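Local coordinates for 3-phosphoshikimate 1-carboxyvinyltransferase (Streptomyces sviceus, PDB 7M0O), which probably transfers the enolpyruvyl group of phosphoenolpyruvate to the 5-hydroxyl of shikimate-3-phosphate, releasing phosphate on the route to chorismate, at residues L337-A342 / I348-G353; P298-I303 / A309-E314; T87-G92 / Y96-S101. All coordinates share one frame; numbering follows the deposited sequence.

Contact 1: L337-A342 / I348-G353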
# COMPACT_ATOMS: atom_id res chain seq x y z
N LEU A 337 13.27 -15.39 -23.36
CA LEU A 337 13.81 -14.30 -24.16
C LEU A 337 15.23 -14.55 -24.66
O LEU A 337 15.76 -13.73 -25.41
CB LEU A 337 13.78 -12.99 -23.35
CG LEU A 337 12.41 -12.57 -22.82
CD1 LEU A 337 12.55 -11.36 -21.91
CD2 LEU A 337 11.46 -12.29 -23.97
N GLY A 338 15.86 -15.66 -24.28
CA GLY A 338 17.20 -15.96 -24.73
C GLY A 338 18.32 -15.59 -23.78
O GLY A 338 19.50 -15.70 -24.16
N VAL A 339 17.99 -15.15 -22.58
CA VAL A 339 18.96 -14.68 -21.58
C VAL A 339 19.37 -15.84 -20.68
O VAL A 339 18.52 -16.62 -20.23
CB VAL A 339 18.34 -13.53 -20.76
CG1 VAL A 339 19.32 -12.98 -19.75
CG2 VAL A 339 17.85 -12.43 -21.68
N ARG A 340 20.67 -15.96 -20.38
CA ARG A 340 21.12 -17.01 -19.48
C ARG A 340 20.89 -16.57 -18.03
O ARG A 340 21.20 -15.43 -17.65
CB ARG A 340 22.60 -17.36 -19.72
CG ARG A 340 23.15 -18.37 -18.69
CD ARG A 340 24.54 -18.89 -19.06
NE ARG A 340 25.51 -17.80 -19.23
CZ ARG A 340 26.43 -17.47 -18.33
NH1 ARG A 340 26.52 -18.13 -17.18
NH2 ARG A 340 27.25 -16.46 -18.59
N VAL A 341 20.34 -17.48 -17.22
CA VAL A 341 19.99 -17.22 -15.83
C VAL A 341 20.40 -18.42 -14.98
O VAL A 341 20.19 -19.57 -15.37
CB VAL A 341 18.47 -16.94 -15.67
CG1 VAL A 341 18.12 -16.65 -14.21
CG2 VAL A 341 18.02 -15.81 -16.56
N ALA A 342 20.98 -18.14 -13.81
CA ALA A 342 21.23 -19.15 -12.78
C ALA A 342 20.41 -18.79 -11.55
O ALA A 342 20.15 -17.62 -11.30
CB ALA A 342 22.72 -19.22 -12.43
N ILE A 348 19.06 -14.98 -7.61
CA ILE A 348 18.96 -15.14 -9.06
C ILE A 348 20.08 -14.32 -9.70
O ILE A 348 20.32 -13.18 -9.29
CB ILE A 348 17.57 -14.71 -9.57
CG1 ILE A 348 17.49 -14.82 -11.10
CG2 ILE A 348 17.21 -13.30 -9.10
CD1 ILE A 348 16.07 -14.65 -11.64
N GLU A 349 20.78 -14.91 -10.67
CA GLU A 349 21.89 -14.25 -11.35
C GLU A 349 21.59 -14.21 -12.84
O GLU A 349 21.38 -15.26 -13.47
CB GLU A 349 23.23 -14.94 -11.07
CG GLU A 349 24.43 -14.14 -11.58
CD GLU A 349 25.77 -14.53 -10.93
OE1 GLU A 349 25.78 -15.17 -9.87
OE2 GLU A 349 26.82 -14.17 -11.51
N ILE A 350 21.54 -13.00 -13.39
CA ILE A 350 21.13 -12.76 -14.77
C ILE A 350 22.35 -12.33 -15.57
O ILE A 350 23.05 -11.38 -15.19
CB ILE A 350 20.02 -11.68 -14.83
CG1 ILE A 350 18.81 -12.12 -14.00
CG2 ILE A 350 19.63 -11.41 -16.29
CD1 ILE A 350 18.07 -11.01 -13.33
N HIS A 351 22.57 -12.99 -16.70
CA HIS A 351 23.74 -12.71 -17.52
C HIS A 351 23.33 -11.95 -18.77
O HIS A 351 22.57 -12.49 -19.60
CB HIS A 351 24.45 -14.02 -17.87
CG HIS A 351 24.98 -14.71 -16.65
ND1 HIS A 351 26.24 -14.46 -16.15
CD2 HIS A 351 24.40 -15.59 -15.80
CE1 HIS A 351 26.43 -15.18 -15.06
NE2 HIS A 351 25.33 -15.88 -14.82
N PRO A 352 23.77 -10.71 -18.92
CA PRO A 352 23.29 -9.88 -20.03
C PRO A 352 23.68 -10.44 -21.38
O PRO A 352 24.68 -11.16 -21.53
CB PRO A 352 23.95 -8.52 -19.78
CG PRO A 352 25.06 -8.78 -18.81
CD PRO A 352 24.62 -9.96 -17.99
N GLY A 353 22.89 -10.08 -22.38
CA GLY A 353 23.08 -10.53 -23.74
C GLY A 353 21.85 -10.21 -24.57
O GLY A 353 20.86 -9.69 -24.06
O HOH W 1 22.89 -14.28 -21.55
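Strands 340-342 and 348-351 run antiparallel, 161° between their directions, and A342 with E349 forms a hydrogen-bonded pair: A342 N reaches E349 O and E349 N reaches A342 O, both at 2.9 Å. Farther along, H351 N gives a 3.0 Å bond to R340 O, whereas R340 N and H351 O are joined through a water that accepts from the first and donates to the second. On the face of R340 and H351 the guanidinium lies flat on the imidazole, centres 3.6 Å apart and planes at 19°. NH1 of R340 stands over the ring centre, and NH2 is 3.3 Å from H351 ND1, over the ring face and at too poor an angle for a hydrogen bond. The bend of R340 at chi3 (57°) folds its end back over the ring, while R340 O lies at the ring edge, in plane. With an alanine in place of H351, the guanidinium would probably lose its flat support and be freer to swing. The two strands form the beta hairpin 340-344/347-351 at one margin of a four-stranded mixed sheet, with 340-344 outermost. On the other face V341 and I350 form a non-hydrogen-bonded pair; V341 CG1 meets I348 CG1 at 3.7 Å, and V339 CG1 touches I350 CG2 at 3.8 Å. Helix 326-336 covers this apolar side, L334 touching V341 and I350, and L327 touching I348.

Contact 2: P298-I303 / A309-E314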
# COMPACT_ATOMS: atom_id res chain seq x y z
N PRO A 298 11.56 -8.10 -9.34
CA PRO A 298 11.30 -8.32 -10.77
C PRO A 298 11.61 -7.10 -11.61
O PRO A 298 12.01 -7.25 -12.77
CB PRO A 298 9.81 -8.69 -10.82
CG PRO A 298 9.53 -9.27 -9.40
CD PRO A 298 10.38 -8.41 -8.51
N THR A 299 11.45 -5.90 -11.06
CA THR A 299 11.76 -4.69 -11.82
C THR A 299 13.22 -4.68 -12.23
O THR A 299 13.56 -4.30 -13.36
CB THR A 299 11.41 -3.45 -10.99
OG1 THR A 299 10.12 -3.62 -10.40
CG2 THR A 299 11.39 -2.21 -11.89
N LEU A 300 14.12 -5.08 -11.31
CA LEU A 300 15.53 -5.17 -11.65
C LEU A 300 15.81 -6.34 -12.59
O LEU A 300 16.61 -6.21 -13.53
CB LEU A 300 16.37 -5.32 -10.38
CG LEU A 300 17.89 -5.46 -10.65
CD1 LEU A 300 18.40 -4.28 -11.47
CD2 LEU A 300 18.72 -5.61 -9.37
N ALA A 301 15.20 -7.49 -12.35
CA ALA A 301 15.43 -8.64 -13.22
C ALA A 301 15.12 -8.31 -14.68
O ALA A 301 15.80 -8.80 -15.59
CB ALA A 301 14.60 -9.83 -12.74
N ALA A 302 14.12 -7.46 -14.91
CA ALA A 302 13.67 -7.21 -16.27
C ALA A 302 14.55 -6.21 -17.04
O ALA A 302 14.48 -6.19 -18.27
CB ALA A 302 12.22 -6.73 -16.25
N ILE A 303 15.37 -5.39 -16.37
CA ILE A 303 16.34 -4.53 -17.06
C ILE A 303 17.74 -5.12 -17.07
O ILE A 303 18.60 -4.62 -17.82
CB ILE A 303 16.37 -3.09 -16.48
CG1 ILE A 303 16.84 -3.09 -15.03
CG2 ILE A 303 14.99 -2.45 -16.61
CD1 ILE A 303 17.10 -1.70 -14.45
N ALA A 309 27.39 -6.27 -17.00
CA ALA A 309 27.98 -7.42 -16.31
C ALA A 309 26.85 -8.16 -15.61
O ALA A 309 25.73 -7.64 -15.56
CB ALA A 309 29.03 -6.96 -15.30
N PRO A 310 27.08 -9.35 -15.02
CA PRO A 310 25.98 -10.05 -14.34
C PRO A 310 25.28 -9.20 -13.29
O PRO A 310 25.90 -8.37 -12.60
CB PRO A 310 26.67 -11.26 -13.70
CG PRO A 310 27.81 -11.54 -14.61
CD PRO A 310 28.27 -10.21 -15.13
N VAL A 311 23.98 -9.42 -13.16
CA VAL A 311 23.17 -8.82 -12.12
C VAL A 311 22.78 -9.96 -11.20
O VAL A 311 22.08 -10.89 -11.61
CB VAL A 311 21.94 -8.09 -12.68
CG1 VAL A 311 21.06 -7.62 -11.54
CG2 VAL A 311 22.39 -6.89 -13.54
N ARG A 312 23.26 -9.93 -9.97
CA ARG A 312 22.94 -10.97 -9.00
C ARG A 312 22.08 -10.37 -7.90
O ARG A 312 22.52 -9.45 -7.19
CB ARG A 312 24.21 -11.59 -8.43
CG ARG A 312 23.94 -12.78 -7.51
CD ARG A 312 25.23 -13.47 -7.12
NE ARG A 312 25.08 -14.43 -6.02
CZ ARG A 312 25.08 -15.75 -6.20
NH1 ARG A 312 25.22 -16.27 -7.41
NH2 ARG A 312 24.96 -16.56 -5.15
N ILE A 313 20.87 -10.90 -7.74
CA ILE A 313 19.92 -10.44 -6.72
C ILE A 313 19.91 -11.45 -5.58
O ILE A 313 19.62 -12.63 -5.81
CB ILE A 313 18.52 -10.24 -7.32
CG1 ILE A 313 18.56 -9.23 -8.47
CG2 ILE A 313 17.53 -9.74 -6.25
CD1 ILE A 313 17.18 -9.02 -9.11
N GLU A 314 20.24 -11.01 -4.36
CA GLU A 314 20.47 -11.92 -3.25
C GLU A 314 19.49 -11.64 -2.11
O GLU A 314 18.91 -10.56 -2.01
CB GLU A 314 21.91 -11.79 -2.70
CG GLU A 314 22.95 -12.37 -3.63
CD GLU A 314 24.36 -12.26 -3.09
OE1 GLU A 314 24.60 -11.48 -2.13
OE2 GLU A 314 25.25 -12.93 -3.65
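L300, V311 and I313 meet through aliphatic branches alone; the flat groups nearby, the guanidinium of R312 and the carboxylate of E314, are on the strand and take no part in the helix packing. E314 CD lies at the guanidinium edge, in its plane. NE of R312 donates to E314 OE2 at 2.8 Å, the acceptor using its anti lone pair and standing only 9° out of the guanidinium plane. This salt bridge, a second one from R312 NH1 to E349 OE1, and a cation-pi contact with W347 would together hold the group in a fixed rotation. Toward the helix, V311 and I313 present their branches to L300. Its CG is anti to the backbone N (chi1 178°) and so is carried toward the strand, where L300 CD2 touches V311 CG1 at 3.8 Å and I313 CG1 at 3.7 Å. I313 and L300 lie alongside each other, pointing opposite ways; I313 CD1 is 3.9 Å from L300 CG and approaches the backbone at A301 N, 4.1 Å away. No hydrogen bond crosses this buried seam; helix 298-303 and strand 311-314 run almost antiparallel, at 165°, with axes 9.5 Å apart. Helix 297-303 is the crossover of the beta-alpha-beta unit 286-289/297-303/311-314, laid against the second strand. M264, M290 and F257 close round L300, helix 366-375 packs on P298, T299, A302 and I303, and strand 311-314 is flanked in the sheet by 286-289 and 347-351.

Contact 3: T87-G92 / Y96-S101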
# COMPACT_ATOMS: atom_id res chain seq x y z
N THR A 87 -14.80 0.65 13.28
CA THR A 87 -13.85 1.04 14.32
C THR A 87 -14.06 2.49 14.74
O THR A 87 -14.14 2.80 15.94
CB THR A 87 -12.42 0.83 13.83
OG1 THR A 87 -12.21 -0.54 13.50
CG2 THR A 87 -11.40 1.28 14.91
N LEU A 88 -14.10 3.40 13.77
CA LEU A 88 -14.42 4.80 14.06
C LEU A 88 -15.73 4.95 14.81
O LEU A 88 -15.84 5.71 15.77
CB LEU A 88 -14.50 5.59 12.76
CG LEU A 88 -13.20 6.10 12.18
CD1 LEU A 88 -13.44 6.51 10.72
CD2 LEU A 88 -12.69 7.29 13.01
N ALA A 89 -16.76 4.25 14.34
CA ALA A 89 -18.06 4.37 14.99
C ALA A 89 -18.01 3.84 16.42
O ALA A 89 -18.64 4.41 17.32
CB ALA A 89 -19.12 3.63 14.17
N ALA A 90 -17.28 2.74 16.64
CA ALA A 90 -17.21 2.15 17.98
C ALA A 90 -16.65 3.13 19.00
O ALA A 90 -17.00 3.05 20.19
CB ALA A 90 -16.35 0.89 17.97
N ALA A 91 -15.78 4.04 18.57
CA ALA A 91 -15.25 5.03 19.49
C ALA A 91 -16.22 6.17 19.76
O ALA A 91 -15.96 6.97 20.66
CB ALA A 91 -13.94 5.61 18.94
N GLY A 92 -17.30 6.28 19.00
CA GLY A 92 -18.31 7.31 19.15
C GLY A 92 -19.49 6.85 19.98
O GLY A 92 -19.39 5.95 20.81
N TYR A 96 -25.28 2.05 15.13
CA TYR A 96 -24.80 2.02 13.75
C TYR A 96 -24.89 0.61 13.18
O TYR A 96 -24.24 -0.32 13.68
CB TYR A 96 -23.36 2.55 13.68
CG TYR A 96 -23.25 3.90 14.36
CD1 TYR A 96 -23.85 5.02 13.81
CD2 TYR A 96 -22.60 4.04 15.60
CE1 TYR A 96 -23.78 6.26 14.43
CE2 TYR A 96 -22.52 5.27 16.21
CZ TYR A 96 -23.12 6.37 15.62
OH TYR A 96 -23.06 7.61 16.23
N ARG A 97 -25.68 0.47 12.11
CA ARG A 97 -25.93 -0.82 11.47
C ARG A 97 -25.12 -0.89 10.17
O ARG A 97 -25.40 -0.15 9.22
CB ARG A 97 -27.42 -1.01 11.20
CG ARG A 97 -28.26 -1.09 12.47
CD ARG A 97 -29.75 -1.06 12.17
NE ARG A 97 -30.16 0.23 11.63
CZ ARG A 97 -30.49 1.28 12.37
NH1 ARG A 97 -30.49 1.19 13.70
NH2 ARG A 97 -30.84 2.42 11.79
N PHE A 98 -24.12 -1.77 10.14
CA PHE A 98 -23.24 -1.91 8.99
C PHE A 98 -23.63 -3.11 8.14
O PHE A 98 -24.11 -4.13 8.64
CB PHE A 98 -21.78 -2.06 9.44
CG PHE A 98 -21.21 -0.81 10.05
CD1 PHE A 98 -21.27 -0.58 11.42
CD2 PHE A 98 -20.59 0.14 9.25
CE1 PHE A 98 -20.74 0.58 11.98
CE2 PHE A 98 -20.05 1.30 9.81
CZ PHE A 98 -20.13 1.52 11.17
N ASP A 99 -23.44 -2.97 6.83
CA ASP A 99 -23.61 -4.08 5.91
C ASP A 99 -22.62 -3.89 4.76
O ASP A 99 -22.02 -2.82 4.60
CB ASP A 99 -25.06 -4.18 5.39
CG ASP A 99 -25.40 -5.57 4.90
OD1 ASP A 99 -24.53 -6.47 5.03
OD2 ASP A 99 -26.51 -5.74 4.35
N ALA A 100 -22.43 -4.93 3.97
CA ALA A 100 -21.54 -4.85 2.83
C ALA A 100 -22.20 -5.54 1.64
O ALA A 100 -23.30 -6.07 1.75
CB ALA A 100 -20.18 -5.46 3.17
N SER A 101 -21.54 -5.50 0.50
CA SER A 101 -22.06 -6.19 -0.67
C SER A 101 -22.09 -7.69 -0.40
O SER A 101 -21.37 -8.20 0.47
CB SER A 101 -21.18 -5.87 -1.87
OG SER A 101 -19.93 -6.53 -1.76
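In the beta-alpha-beta unit made of strand 70-74, helix 79-90 and strand 95-99, the last turn of the helix meets the second strand where A89 sets its methyl against both rings, Y96 and F98. A89 CB is 3.8 Å from Y96 CD2, and approaches that ring obliquely. The same methyl lies 3.8 Å from F98 CZ, in the plane of the phenyl ring and at its edge, with F98 CE1 next at 4.1 Å. Both aromatic residues turn CG away from their own carbonyl carbon, Y96 at chi1 -52° and F98 at -69°; spaced two apart on the strand, they reach the helix from the same face of the sheet. A89 CA is 7.2 Å from Y96 CA, an approach that the small side chain probably permits. The crossover returns the chain parallel to strand 70-74, and strand 134-139 lies antiparallel on the other flank, where A138 touches Y96 and L134 touches F98. Y96 OH is hydrogen-bonded to V68 O. A89 O accepts a 2.8 Å bond from G92 N. T87 and L88, on other sides of the helix, pack against F16 of helix 8-20, and A159 and L163 of helix 155-163 touch T87.

From the N terminus, contact 3 comes first, tying the end of helix 79-90 to strand 95-99 across a three-residue connection. Contact 2 follows, joining helix 297-303 to strand 311-314 over five intervening residues, and contact 1 then closes the hairpin 340-344/347-351. The three lie in series; none encloses or crosses another. Contacts 1 and 2 share one sheet, strands 347-351 and 311-314 being neighbours in it: I348 O probably accepts from I313 N, and I350 CD1 packs on A301 CA. Contact 3 is on the opposite side of the chain's centre, its nearest atoms about 31 Å from contact 2 and about 38 Å from contact 1.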